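PDB 2GL0: hypothetical protein PAE2307 from Pyrobaculum aerophilum, which binds adenosine at an interface between two subunits and, as a member of the adenosine-specific kinase family, probably phosphorylates it. Local coordinates for the adenosine site. Sequence-based numbering; all coordinates share one arbitrary frame. Chains: chain A/B, conserved hypothetical protein.

The adenosine site. Residues chain A 20, 95-97, 116-118, 163, 165; chain B 27-28, 56, 85. With ADN (adenosine), chain C.
A:Trp95 holds CG beside its backbone N, anti to the carbonyl carbon (chi1 -71°), whereas B:Phe28 turns CG anti to its backbone N (chi1 -176°), so the two rings meet opposite faces of one adenine. The pocket, of the adenosine-specific kinase family, lies between two subunits. The six-membered ring of the indole stacks face to face on the pyrimidine half of the base, centroids 3.5 Å apart and planes 8° off parallel; the phenyl ring covers the other face. An alanine at A:Trp95 would probably lose the indole stack, leaving adenine less firmly held against B:Phe28 and less well aligned with A:Tyr165. At the base edge A:Tyr165 donates its phenol OH to adenine N1 (2.7 Å), while its ring edge abuts B:Phe28. A:Val163 CB and A:Ile97 CD1 pack on opposite faces of that tyrosine ring, which helps fix its rotation. Adenine N3 is read through a water, 3.0 Å from N3, which also bonds the backbone N of A:Ile97 and NE2 of B:His27. On the ribose, A:Asn20 ND2 gives a short hydrogen bond to the 2'-hydroxyl O2' (2.6 Å), and the backbone N of A:Ala117 donates to the 3'-hydroxyl O3' (2.9 Å). A:Thr116 OG1, bonded by A:Asn118 N, adds a weak contact to O3'. B:His85, N1-phosphonohistidine in this structure, turns its ring edge to the 5'-hydroxyl O5', which, with that modification, may mark a phosphoryl relay.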
ATOM      1  N   ASN A  20      -6.231 -12.793  20.246  1.00 12.47           N
ATOM      2  CA  ASN A  20      -5.614 -11.474  20.295  1.00 12.88           C
ATOM      3  C   ASN A  20      -6.666 -10.409  20.046  1.00 13.63           C
ATOM      4  O   ASN A  20      -7.747 -10.724  19.512  1.00 13.50           O
ATOM      5  CB  ASN A  20      -4.626 -11.259  19.202  1.00 12.41           C
ATOM      6  CG  ASN A  20      -3.543 -12.121  19.326  1.00 14.44           C
ATOM      7  OD1 ASN A  20      -3.698 -13.362  19.140  1.00 22.00           O
ATOM      8  ND2 ASN A  20      -2.410 -11.572  19.686  1.00  4.33           N
ATOM      9  N   TRP A  95      -2.968 -14.599  13.834  1.00 14.72           N
ATOM     10  CA  TRP A  95      -2.123 -13.665  14.568  1.00 13.74           C
ATOM     11  C   TRP A  95      -2.417 -12.335  13.915  1.00 14.04           C
ATOM     12  O   TRP A  95      -2.767 -12.343  12.696  1.00 12.46           O
ATOM     13  CB  TRP A  95      -0.670 -13.998  14.282  1.00 14.77           C
ATOM     14  CG  TRP A  95      -0.157 -15.294  14.911  1.00 17.81           C
ATOM     15  CD1 TRP A  95       0.296 -16.380  14.253  1.00 15.92           C
ATOM     16  CD2 TRP A  95      -0.041 -15.597  16.314  1.00 17.44           C
ATOM     17  NE1 TRP A  95       0.685 -17.324  15.121  1.00 18.83           N
ATOM     18  CE2 TRP A  95       0.510 -16.879  16.403  1.00 17.77           C
ATOM     19  CE3 TRP A  95      -0.323 -14.902  17.483  1.00 15.74           C
ATOM     20  CZ2 TRP A  95       0.740 -17.523  17.629  1.00 18.10           C
ATOM     21  CZ3 TRP A  95      -0.068 -15.503  18.707  1.00 17.67           C
ATOM     22  CH2 TRP A  95       0.437 -16.816  18.776  1.00 18.95           C
ATOM     23  N   PRO A  96      -2.327 -11.208  14.701  1.00 13.45           N
ATOM     24  CA  PRO A  96      -2.434  -9.812  14.142  1.00 12.98           C
ATOM     25  C   PRO A  96      -1.609  -9.549  12.926  1.00 12.58           C
ATOM     26  O   PRO A  96      -2.182  -9.118  11.969  1.00 14.37           O
ATOM     27  CB  PRO A  96      -2.099  -8.907  15.330  1.00 12.50           C
ATOM     28  CG  PRO A  96      -2.604  -9.810  16.544  1.00 14.36           C
ATOM     29  CD  PRO A  96      -2.200 -11.202  16.175  1.00 11.40           C
ATOM     30  N   ILE A  97      -0.348  -9.980  12.871  1.00 12.90           N
ATOM     31  CA  ILE A  97       0.478  -9.801  11.663  1.00 11.84           C
ATOM     32  C   ILE A  97      -0.129 -10.434  10.423  1.00 12.15           C
ATOM     33  O   ILE A  97       0.211  -9.996   9.350  1.00 10.89           O
ATOM     34  CB  ILE A  97       1.987 -10.296  11.792  1.00 11.27           C
ATOM     35  CG1 ILE A  97       2.098 -11.866  11.904  1.00 11.67           C
ATOM     36  CG2 ILE A  97       2.760  -9.478  12.930  1.00  8.72           C
ATOM     37  CD1 ILE A  97       3.618 -12.547  11.919  1.00 10.66           C
ATOM     38  N   THR A 116      -2.354  -7.062  20.229  1.00 14.79           N
ATOM     39  CA  THR A 116      -1.680  -7.788  21.322  1.00 14.86           C
ATOM     40  C   THR A 116      -2.530  -8.837  22.004  1.00 15.88           C
ATOM     41  O   THR A 116      -3.743  -8.907  21.785  1.00 15.44           O
ATOM     42  CB  THR A 116      -1.062  -6.825  22.347  1.00 14.65           C
ATOM     43  OG1 THR A 116      -0.035  -7.488  23.153  1.00 15.50           O
ATOM     44  CG2 THR A 116      -2.129  -6.225  23.183  1.00 13.19           C
ATOM     45  N   ALA A 117      -1.819  -9.721  22.725  1.00 15.75           N
ATOM     46  CA  ALA A 117      -2.338 -10.676  23.717  1.00 16.10           C
ATOM     47  C   ALA A 117      -1.763 -10.366  25.118  1.00 15.86           C
ATOM     48  O   ALA A 117      -1.996 -11.120  26.044  1.00 15.38           O
ATOM     49  CB  ALA A 117      -1.924 -12.120  23.323  1.00 15.30           C
ATOM     50  N   ASN A 118      -0.920  -9.335  25.251  1.00 17.35           N
ATOM     51  CA  ASN A 118      -0.345  -8.925  26.562  1.00 18.50           C
ATOM     52  C   ASN A 118      -1.408  -8.331  27.478  1.00 18.40           C
ATOM     53  O   ASN A 118      -2.477  -7.857  26.956  1.00 20.50           O
ATOM     54  CB  ASN A 118       0.664  -7.844  26.337  1.00 18.63           C
ATOM     55  CG  ASN A 118       1.923  -8.373  25.728  1.00 23.39           C
ATOM     56  OD1 ASN A 118       2.103  -9.578  25.686  1.00 27.71           O
ATOM     57  ND2 ASN A 118       2.791  -7.492  25.219  1.00 24.54           N
ATOM     58  N   VAL A 163       9.403 -20.576  15.238  1.00 15.62           N
ATOM     59  CA  VAL A 163       8.264 -20.075  14.452  1.00 16.29           C
ATOM     60  C   VAL A 163       8.449 -20.207  12.920  1.00 16.74           C
ATOM     61  O   VAL A 163       7.474 -20.294  12.158  1.00 16.72           O
ATOM     62  CB  VAL A 163       7.710 -18.675  14.916  1.00 14.70           C
ATOM     63  CG1 VAL A 163       7.255 -18.829  16.315  1.00 17.69           C
ATOM     64  CG2 VAL A 163       8.719 -17.628  14.841  1.00 10.06           C
ATOM     65  N   TYR A 165       9.702 -17.936  10.785  1.00 14.07           N
ATOM     66  CA  TYR A 165       9.325 -16.686  10.133  1.00 12.96           C
ATOM     67  C   TYR A 165      10.530 -16.012   9.456  1.00 13.29           C
ATOM     68  O   TYR A 165      10.361 -15.102   8.622  1.00 15.34           O
ATOM     69  CB  TYR A 165       8.768 -15.684  11.145  1.00 11.74           C
ATOM     70  CG  TYR A 165       7.405 -15.910  11.686  1.00  9.73           C
ATOM     71  CD1 TYR A 165       6.440 -16.523  10.940  1.00 11.16           C
ATOM     72  CD2 TYR A 165       7.071 -15.489  12.974  1.00  6.67           C
ATOM     73  CE1 TYR A 165       5.174 -16.729  11.438  1.00  7.80           C
ATOM     74  CE2 TYR A 165       5.843 -15.714  13.494  1.00  6.67           C
ATOM     75  CZ  TYR A 165       4.864 -16.333  12.694  1.00 11.64           C
ATOM     76  OH  TYR A 165       3.566 -16.605  13.161  1.00 10.60           O
TER
ATOM     77  N   HIS B  27       4.310  -4.549  17.886  1.00 17.95           N
ATOM     78  CA  HIS B  27       4.072  -5.783  18.709  1.00 18.87           C
ATOM     79  C   HIS B  27       4.875  -6.938  18.133  1.00 18.65           C
ATOM     80  O   HIS B  27       5.184  -6.905  16.937  1.00 19.87           O
ATOM     81  CB  HIS B  27       2.595  -6.218  18.812  1.00 17.39           C
ATOM     82  CG  HIS B  27       2.097  -6.928  17.605  1.00 16.67           C
ATOM     83  ND1 HIS B  27       2.118  -6.356  16.335  1.00 16.88           N
ATOM     84  CD2 HIS B  27       1.525  -8.143  17.466  1.00 17.90           C
ATOM     85  CE1 HIS B  27       1.589  -7.206  15.469  1.00 17.76           C
ATOM     86  NE2 HIS B  27       1.265  -8.319  16.122  1.00 19.41           N
ATOM     87  N   PHE B  28       5.183  -7.926  18.978  1.00 18.03           N
ATOM     88  CA  PHE B  28       5.845  -9.177  18.625  1.00 18.11           C
ATOM     89  C   PHE B  28       7.311  -8.934  18.346  1.00 18.40           C
ATOM     90  O   PHE B  28       7.681  -7.998  17.579  1.00 18.76           O
ATOM     91  CB  PHE B  28       5.148  -9.839  17.417  1.00 19.19           C
ATOM     92  CG  PHE B  28       5.712 -11.199  17.035  1.00 22.47           C
ATOM     93  CD1 PHE B  28       6.110 -12.125  18.025  1.00 22.06           C
ATOM     94  CD2 PHE B  28       5.862 -11.541  15.688  1.00 21.58           C
ATOM     95  CE1 PHE B  28       6.679 -13.333  17.668  1.00 21.69           C
ATOM     96  CE2 PHE B  28       6.429 -12.778  15.341  1.00 20.26           C
ATOM     97  CZ  PHE B  28       6.817 -13.660  16.328  1.00 20.00           C
ATOM     98  N   SER B  56       6.629  -8.539  27.165  1.00 17.48           N
ATOM     99  CA  SER B  56       6.272  -9.746  27.955  1.00 17.61           C
ATOM    100  C   SER B  56       7.524 -10.585  28.083  1.00 18.50           C
ATOM    101  O   SER B  56       8.572 -10.214  27.521  1.00 18.31           O
ATOM    102  CB  SER B  56       5.141 -10.488  27.276  1.00 18.34           C
ATOM    103  OG  SER B  56       5.368 -10.630  25.854  1.00 20.64           O
ATOM    104  N   HIS B  85       6.133  -2.144  23.947  1.00 18.82           N
ATOM    105  CA  HIS B  85       5.899  -2.295  22.503  1.00 18.35           C
ATOM    106  C   HIS B  85       6.245  -1.120  21.673  1.00 17.89           C
ATOM    107  O   HIS B  85       5.939  -1.056  20.487  1.00 19.83           O
ATOM    108  CB  HIS B  85       4.459  -2.701  22.239  1.00 17.65           C
ATOM    109  CG  HIS B  85       4.264  -4.168  22.258  1.00 17.43           C
ATOM    110  ND1 HIS B  85       3.023  -4.762  22.150  1.00 17.03           N
ATOM    111  CD2 HIS B  85       5.156  -5.173  22.411  1.00 13.18           C
ATOM    112  CE1 HIS B  85       3.176  -6.072  22.196  1.00 13.25           C
ATOM    113  NE2 HIS B  85       4.454  -6.347  22.328  1.00 10.51           N
TER
HETATM  114  O5' ADN C 903       4.618  -9.859  22.168  1.00 37.55           O
HETATM  115  C5' ADN C 903       3.627 -10.840  22.192  1.00 31.80           C
HETATM  116  C4' ADN C 903       2.649 -10.366  21.140  1.00 27.88           C
HETATM  117  O4' ADN C 903       3.082 -10.741  19.844  1.00 22.50           O
HETATM  118  C3' ADN C 903       1.606 -11.338  21.424  1.00 26.85           C
HETATM  119  O3' ADN C 903       0.888 -10.673  22.423  1.00 35.71           O
HETATM  120  C2' ADN C 903       0.925 -11.621  20.099  1.00 26.26           C
HETATM  121  O2' ADN C 903      -0.012 -10.609  19.745  1.00 26.20           O
HETATM  122  C1' ADN C 903       2.117 -11.550  19.168  1.00 24.77           C
HETATM  123  N9  ADN C 903       2.717 -12.890  18.897  1.00 25.58           N
HETATM  124  C8  ADN C 903       3.242 -13.742  19.847  1.00 25.26           C
HETATM  125  N7  ADN C 903       3.701 -14.899  19.273  1.00 25.74           N
HETATM  126  C5  ADN C 903       3.501 -14.837  17.939  1.00 26.58           C
HETATM  127  C6  ADN C 903       3.757 -15.736  16.744  1.00 27.40           C
HETATM  128  N6  ADN C 903       4.345 -16.980  16.837  1.00 25.38           N
HETATM  129  N1  ADN C 903       3.358 -15.263  15.518  1.00 25.14           N
HETATM  130  C2  ADN C 903       2.775 -14.050  15.411  1.00 24.26           C
HETATM  131  N3  ADN C 903       2.528 -13.196  16.418  1.00 23.63           N
HETATM  132  C4  ADN C 903       2.840 -13.507  17.699  1.00 25.43           C
HETATM  133  O   HOH W   1       0.780 -11.035  15.354  1.00 19.10           O